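Local coordinates for protein sugar phosphate isomerase/epimerase (Parabacteroides distasonis, PDB 3OBE) that is probably an isomerase, perhaps acting on sugar phosphates, with a substrate that is not established, at residues 93-98 and 121-126; 199-204 and 213-218. All blocks are in the same frame, centred on the assembly; numbering follows the deposited sequence.

Contact 1 of 2, residues 93-98 and 121-126; sequences SSSHLT and DIHAEL. With EOH (ethanol), chain H.
The chi1 of Ser95, 173°, carries OG to the side opposite its own backbone nitrogen, while His123 swings CG away from its carbonyl carbon (chi1 -78°), and Ser95 OG arrives at the rim of the imidazole, in the ring plane, 2.8 Å from His123 NE2. Either atom could donate the proton in this hydrogen bond. Ser95 CB follows close behind, 3.4 Å from His123 CD2, with its methylene beside the same corner of the ring. Leu97, two residues on and on the same side of the chain, adds one methyl: CD1 approaches obliquely to 3.7 Å from His123 CE1. The other ring nitrogen, ND1, is tied to Ala119 O one turn back in the helix, so both nitrogens of this buried imidazole have partners and its rotation is fixed. Tyr58 meets the ring at a slant and Phe65 packs against it edge-to-face.

In the TIM barrel this is the seam between strand 91-95 and the helix 109-126 that follows it, outside the parallel strands. Ser95 and Leu97 face that helix; His96, between them, turns to the other side of the chain, toward the barrel interior. There His96 ND1 donates to the oxygen of an ethanol, EOH O, in the plane of the ring and with an N-H...O angle of 160°; at 2.5 Å between ND1 and EOH O the hydrogen bond is short, and its exact length is doubtful. The alcohol is probably from the crystallisation liquor. The ring of His244 meets that of His96 nearly parallel.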
loop_
_atom_site.group_PDB
_atom_site.type_symbol
_atom_site.label_atom_id
_atom_site.label_comp_id
_atom_site.label_asym_id
_atom_site.label_seq_id
_atom_site.Cartn_x
_atom_site.Cartn_y
_atom_site.Cartn_z
ATOM N N SER A 93 -2.554 -9.372 -4.593
ATOM C CA SER A 93 -1.245 -9.525 -3.994
ATOM C C SER A 93 -1.018 -8.765 -2.724
ATOM O O SER A 93 -0.082 -9.110 -1.977
ATOM C CB SER A 93 -0.157 -9.283 -5.003
ATOM O OG SER A 93 -0.267 -8.068 -5.727
ATOM N N SER A 94 -1.887 -7.789 -2.422
ATOM C CA SER A 94 -1.825 -7.066 -1.201
ATOM C C SER A 94 -3.213 -6.676 -0.696
ATOM O O SER A 94 -4.193 -6.808 -1.420
ATOM C CB SER A 94 -0.911 -5.844 -1.391
ATOM O OG SER A 94 -0.662 -5.157 -0.190
ATOM N N SER A 95 -3.265 -6.166 0.517
ATOM C CA SER A 95 -4.496 -5.805 1.163
ATOM C C SER A 95 -4.200 -4.775 2.228
ATOM O O SER A 95 -3.252 -4.918 2.977
ATOM C CB SER A 95 -5.115 -7.059 1.779
ATOM O OG SER A 95 -6.241 -6.721 2.571
ATOM N N HIS A 96 -4.990 -3.717 2.233
ATOM C CA HIS A 96 -4.935 -2.696 3.285
ATOM C C HIS A 96 -5.961 -3.008 4.381
ATOM O O HIS A 96 -7.186 -3.173 4.088
ATOM C CB HIS A 96 -5.300 -1.338 2.694
ATOM C CG HIS A 96 -4.140 -0.587 2.129
ATOM N ND1 HIS A 96 -4.186 0.764 1.916
ATOM C CD2 HIS A 96 -2.881 -0.981 1.800
ATOM C CE1 HIS A 96 -3.040 1.164 1.406
ATOM N NE2 HIS A 96 -2.209 0.146 1.379
ATOM N N LEU A 97 -5.508 -3.062 5.640
ATOM C CA LEU A 97 -6.391 -3.300 6.765
ATOM C C LEU A 97 -5.838 -2.654 8.008
ATOM O O LEU A 97 -4.619 -2.577 8.224
ATOM C CB LEU A 97 -6.627 -4.807 7.000
ATOM C CG LEU A 97 -5.441 -5.682 7.425
ATOM C CD1 LEU A 97 -5.953 -7.109 7.771
ATOM C CD2 LEU A 97 -4.361 -5.779 6.369
ATOM N N THR A 98 -6.765 -2.224 8.855
ATOM C CA THR A 98 -6.447 -1.540 10.105
ATOM C C THR A 98 -7.311 -2.146 11.216
ATOM O O THR A 98 -8.520 -2.310 11.027
ATOM C CB THR A 98 -6.820 -0.043 9.977
ATOM O OG1 THR A 98 -6.093 0.547 8.871
ATOM C CG2 THR A 98 -6.630 0.737 11.310
ATOM N N ASP A 121 -4.925 -15.662 8.748
ATOM C CA ASP A 121 -5.578 -16.913 8.321
ATOM C C ASP A 121 -6.456 -16.646 7.076
ATOM O O ASP A 121 -6.477 -17.413 6.099
ATOM C CB ASP A 121 -6.380 -17.507 9.464
ATOM C CG ASP A 121 -5.500 -18.125 10.561
ATOM O OD1 ASP A 121 -4.301 -18.405 10.339
ATOM O OD2 ASP A 121 -6.035 -18.325 11.655
ATOM N N ILE A 122 -7.197 -15.547 7.116
ATOM C CA ILE A 122 -8.112 -15.179 6.011
ATOM C C ILE A 122 -7.320 -14.773 4.786
ATOM O O ILE A 122 -7.649 -15.158 3.675
ATOM C CB ILE A 122 -9.056 -14.042 6.434
ATOM C CG1 ILE A 122 -10.026 -14.522 7.529
ATOM C CG2 ILE A 122 -9.797 -13.399 5.217
ATOM C CD1 ILE A 122 -11.059 -15.532 7.063
ATOM N N HIS A 123 -6.231 -14.038 4.985
ATOM C CA HIS A 123 -5.464 -13.538 3.858
ATOM C C HIS A 123 -4.593 -14.637 3.257
ATOM O O HIS A 123 -4.257 -14.570 2.053
ATOM C CB HIS A 123 -4.615 -12.309 4.248
ATOM C CG HIS A 123 -5.408 -11.031 4.330
ATOM N ND1 HIS A 123 -6.266 -10.769 5.382
ATOM C CD2 HIS A 123 -5.525 -9.985 3.473
ATOM C CE1 HIS A 123 -6.854 -9.603 5.174
ATOM N NE2 HIS A 123 -6.406 -9.090 4.040
ATOM N N ALA A 124 -4.262 -15.667 4.034
ATOM C CA ALA A 124 -3.560 -16.842 3.455
ATOM C C ALA A 124 -4.503 -17.534 2.469
ATOM O O ALA A 124 -4.119 -17.939 1.342
ATOM C CB ALA A 124 -3.066 -17.771 4.572
ATOM N N GLU A 125 -5.768 -17.646 2.847
ATOM C CA GLU A 125 -6.778 -18.186 1.936
ATOM C C GLU A 125 -6.878 -17.349 0.656
ATOM O O GLU A 125 -7.037 -17.901 -0.445
ATOM C CB GLU A 125 -8.178 -18.195 2.589
ATOM C CG GLU A 125 -8.487 -19.088 3.753
ATOM C CD GLU A 125 -9.949 -18.831 4.276
ATOM O OE1 GLU A 125 -10.418 -17.669 4.287
ATOM O OE2 GLU A 125 -10.640 -19.786 4.635
ATOM N N LEU A 126 -6.818 -16.029 0.809
ATOM C CA LEU A 126 -6.948 -15.076 -0.289
ATOM C C LEU A 126 -5.724 -15.162 -1.225
ATOM O O LEU A 126 -5.855 -14.877 -2.408
ATOM C CB LEU A 126 -7.107 -13.659 0.268
ATOM C CG LEU A 126 -7.484 -12.505 -0.659
ATOM C CD1 LEU A 126 -8.867 -12.762 -1.321
ATOM C CD2 LEU A 126 -7.434 -11.174 0.101
HETATM C C1 EOH H . -7.589 1.643 1.598
HETATM C C2 EOH H . -8.883 2.004 2.344
HETATM O O EOH H . -6.425 1.808 2.420
#

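Contact 2 of 2, residues 199-204 and 213-218; sequences YIEELF and VMFELD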
loop_
_atom_site.group_PDB
_atom_site.type_symbol
_atom_site.label_atom_id
_atom_site.label_comp_id
_atom_site.label_asym_id
_atom_site.label_seq_id
_atom_site.Cartn_x
_atom_site.Cartn_y
_atom_site.Cartn_z
ATOM N N TYR A 199 11.388 12.490 12.934
ATOM C CA TYR A 199 10.273 12.118 12.096
ATOM C C TYR A 199 9.622 10.842 12.594
ATOM O O TYR A 199 10.301 9.866 12.941
ATOM C CB TYR A 199 10.716 11.883 10.667
ATOM C CG TYR A 199 11.189 13.089 9.938
ATOM C CD1 TYR A 199 10.323 14.150 9.669
ATOM C CD2 TYR A 199 12.485 13.116 9.412
ATOM C CE1 TYR A 199 10.763 15.236 8.955
ATOM C CE2 TYR A 199 12.912 14.185 8.659
ATOM C CZ TYR A 199 12.050 15.224 8.449
ATOM O OH TYR A 199 12.497 16.311 7.749
ATOM N N ILE A 200 8.299 10.835 12.609
ATOM C CA ILE A 200 7.569 9.621 12.959
ATOM C C ILE A 200 7.983 8.420 12.091
ATOM O O ILE A 200 8.213 7.305 12.589
ATOM C CB ILE A 200 6.049 9.856 12.970
ATOM C CG1 ILE A 200 5.672 10.827 14.116
ATOM C CG2 ILE A 200 5.301 8.506 13.166
ATOM C CD1 ILE A 200 4.219 11.375 13.997
ATOM N N GLU A 201 8.041 8.615 10.783
ATOM C CA GLU A 201 8.433 7.548 9.874
ATOM C C GLU A 201 9.794 6.963 10.281
ATOM O O GLU A 201 9.987 5.743 10.268
ATOM C CB GLU A 201 8.472 8.058 8.421
ATOM C CG GLU A 201 8.650 6.987 7.362
ATOM C CD GLU A 201 7.448 6.135 7.017
ATOM O OE1 GLU A 201 6.370 6.289 7.641
ATOM O OE2 GLU A 201 7.601 5.271 6.086
ATOM N N GLU A 202 10.750 7.844 10.602
ATOM C CA GLU A 202 12.068 7.423 11.041
ATOM C C GLU A 202 12.022 6.576 12.291
ATOM O O GLU A 202 12.726 5.573 12.416
ATOM C CB GLU A 202 13.013 8.646 11.200
ATOM C CG GLU A 202 14.355 8.327 11.765
ATOM C CD GLU A 202 15.309 9.502 11.754
ATOM O OE1 GLU A 202 15.025 10.489 11.094
ATOM O OE2 GLU A 202 16.328 9.430 12.431
ATOM N N LEU A 203 11.209 6.979 13.268
ATOM C CA LEU A 203 11.045 6.215 14.457
ATOM C C LEU A 203 10.475 4.810 14.167
ATOM O O LEU A 203 10.924 3.832 14.769
ATOM C CB LEU A 203 10.172 6.957 15.469
ATOM C CG LEU A 203 10.815 8.200 16.051
ATOM C CD1 LEU A 203 9.680 9.039 16.734
ATOM C CD2 LEU A 203 11.976 7.809 17.005
ATOM N N PHE A 204 9.503 4.717 13.272
ATOM C CA PHE A 204 8.944 3.422 12.912
ATOM C C PHE A 204 10.002 2.556 12.232
ATOM O O PHE A 204 10.159 1.376 12.569
ATOM C CB PHE A 204 7.746 3.524 11.968
ATOM C CG PHE A 204 6.487 4.060 12.553
ATOM C CD1 PHE A 204 6.256 4.187 13.912
ATOM C CD2 PHE A 204 5.498 4.462 11.701
ATOM C CE1 PHE A 204 5.034 4.674 14.387
ATOM C CE2 PHE A 204 4.308 4.927 12.157
ATOM C CZ PHE A 204 4.061 5.060 13.497
ATOM N N VAL A 213 8.861 -6.367 9.483
ATOM C CA VAL A 213 8.130 -5.219 9.026
ATOM C C VAL A 213 8.805 -4.580 7.829
ATOM O O VAL A 213 10.006 -4.293 7.873
ATOM C CB VAL A 213 8.017 -4.172 10.159
ATOM C CG1 VAL A 213 7.426 -2.813 9.649
ATOM C CG2 VAL A 213 7.184 -4.739 11.305
HETATM N N MSE A 214 8.007 -4.329 6.777
HETATM C CA MSE A 214 8.475 -3.481 5.680
HETATM C C MSE A 214 7.514 -2.299 5.531
HETATM O O MSE A 214 6.536 -2.157 6.298
HETATM C CB MSE A 214 8.617 -4.304 4.395
HETATM C CG MSE A 214 7.351 -5.029 3.925
HETATM SE SE MSE A 214 6.156 -3.876 2.904
HETATM C CE MSE A 214 4.827 -5.257 2.535
ATOM N N PHE A 215 7.836 -1.402 4.598
ATOM C CA PHE A 215 7.144 -0.156 4.417
ATOM C C PHE A 215 6.684 -0.046 2.969
ATOM O O PHE A 215 7.445 -0.379 2.020
ATOM C CB PHE A 215 7.992 1.050 4.880
ATOM C CG PHE A 215 8.175 1.080 6.405
ATOM C CD1 PHE A 215 9.129 0.268 7.006
ATOM C CD2 PHE A 215 7.316 1.796 7.226
ATOM C CE1 PHE A 215 9.235 0.217 8.365
ATOM C CE2 PHE A 215 7.461 1.751 8.618
ATOM C CZ PHE A 215 8.390 0.959 9.174
ATOM N N GLU A 216 5.455 0.430 2.832
ATOM C CA GLU A 216 4.864 0.769 1.520
ATOM C C GLU A 216 4.954 2.260 1.424
ATOM O O GLU A 216 4.124 2.993 1.982
ATOM C CB GLU A 216 3.431 0.252 1.438
ATOM C CG GLU A 216 2.661 0.552 0.120
ATOM C CD GLU A 216 1.368 -0.150 0.079
ATOM O OE1 GLU A 216 0.498 0.238 0.856
ATOM O OE2 GLU A 216 1.168 -1.021 -0.814
ATOM N N LEU A 217 5.981 2.724 0.741
ATOM C CA LEU A 217 6.283 4.146 0.692
ATOM C C LEU A 217 5.321 4.837 -0.240
ATOM O O LEU A 217 5.284 4.540 -1.420
ATOM C CB LEU A 217 7.699 4.414 0.237
ATOM C CG LEU A 217 8.084 5.885 0.158
ATOM C CD1 LEU A 217 7.831 6.608 1.527
ATOM C CD2 LEU A 217 9.463 6.042 -0.366
ATOM N N ASP A 218 4.551 5.744 0.336
ATOM C CA ASP A 218 3.685 6.632 -0.486
ATOM C C ASP A 218 4.491 7.820 -0.966
ATOM O O ASP A 218 4.791 8.728 -0.205
ATOM C CB ASP A 218 2.421 7.092 0.194
ATOM C CG ASP A 218 1.393 7.499 -0.847
ATOM O OD1 ASP A 218 1.712 8.499 -1.558
ATOM O OD2 ASP A 218 0.352 6.799 -1.000
#
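The ring of Phe215 meets two side chains of the helix. Its CE2 lies 3.8 Å from Phe204 CB, and its CZ is just as near to the Phe204 carbonyl carbon, so the far end of the ring rests on the root of Phe204 and not on its ring. Closer to the strand, Glu201 OE2 comes within 3.7 Å of Phe215 CD2. The side chains of Glu201 and Phe215 run past each other in opposite directions, with the carboxylate plane turned 70° from the ring. Both neighbours approach the aromatic group obliquely.

Glu201 sends CG anti to its backbone nitrogen (chi1 -171°), then bends at chi2, 76°, which brings the carboxylate over to the strand. Phe204 starts toward the strand at CB, but its ring leads away, with Ile200 CG2 3.7 Å above one face of that ring, displaced toward its rim; Tyr168 and Phe152 meet the same ring edge-to-face. Phe215 also packs on Tyr168 from strand 165-169, on Phe240 from strand 240-245 and on Thr208.

In the barrel, Phe215 and Glu216 point to opposite sides of strand 213-218: the first outward to helix 200-207, the second toward the interior. Replacing Phe215 by an alanine would probably open a gap beneath Phe204 CB and leave the Glu201 carboxylate without the aromatic carbon beside it.

The two segments meet here by van der Waals contact, with no polar bond between their side chains. A carboxylate oxygen lies against an apolar ring without hydrogen bonding to it, and any C-H...O attraction between Phe215 CD2 and Glu201 OE2 is probably weak at most, because the hydrogen on that carbon points well off the line to the oxygen.

Both contacts are buried, and each joins a strand of the same parallel barrel sheet to a helix on its outside. In contact 1 the helix 109-126 follows its strand; in contact 2 the short helix 200-207 precedes it. The chemistry differs: a polar serine-histidine bond holds 93-98 to 121-126, whereas 199-204 and 213-218 meet through a phenylalanine ring, a methylene and a carboxylate. Their centres lie 20 Å apart, yet the inner faces touch across the barrel, where His96 NE2 stands 2.8 Å from Glu216 OE1, a probable hydrogen bond. Ser95 and Phe215 turn to helices, His96 and Glu216 to the interior.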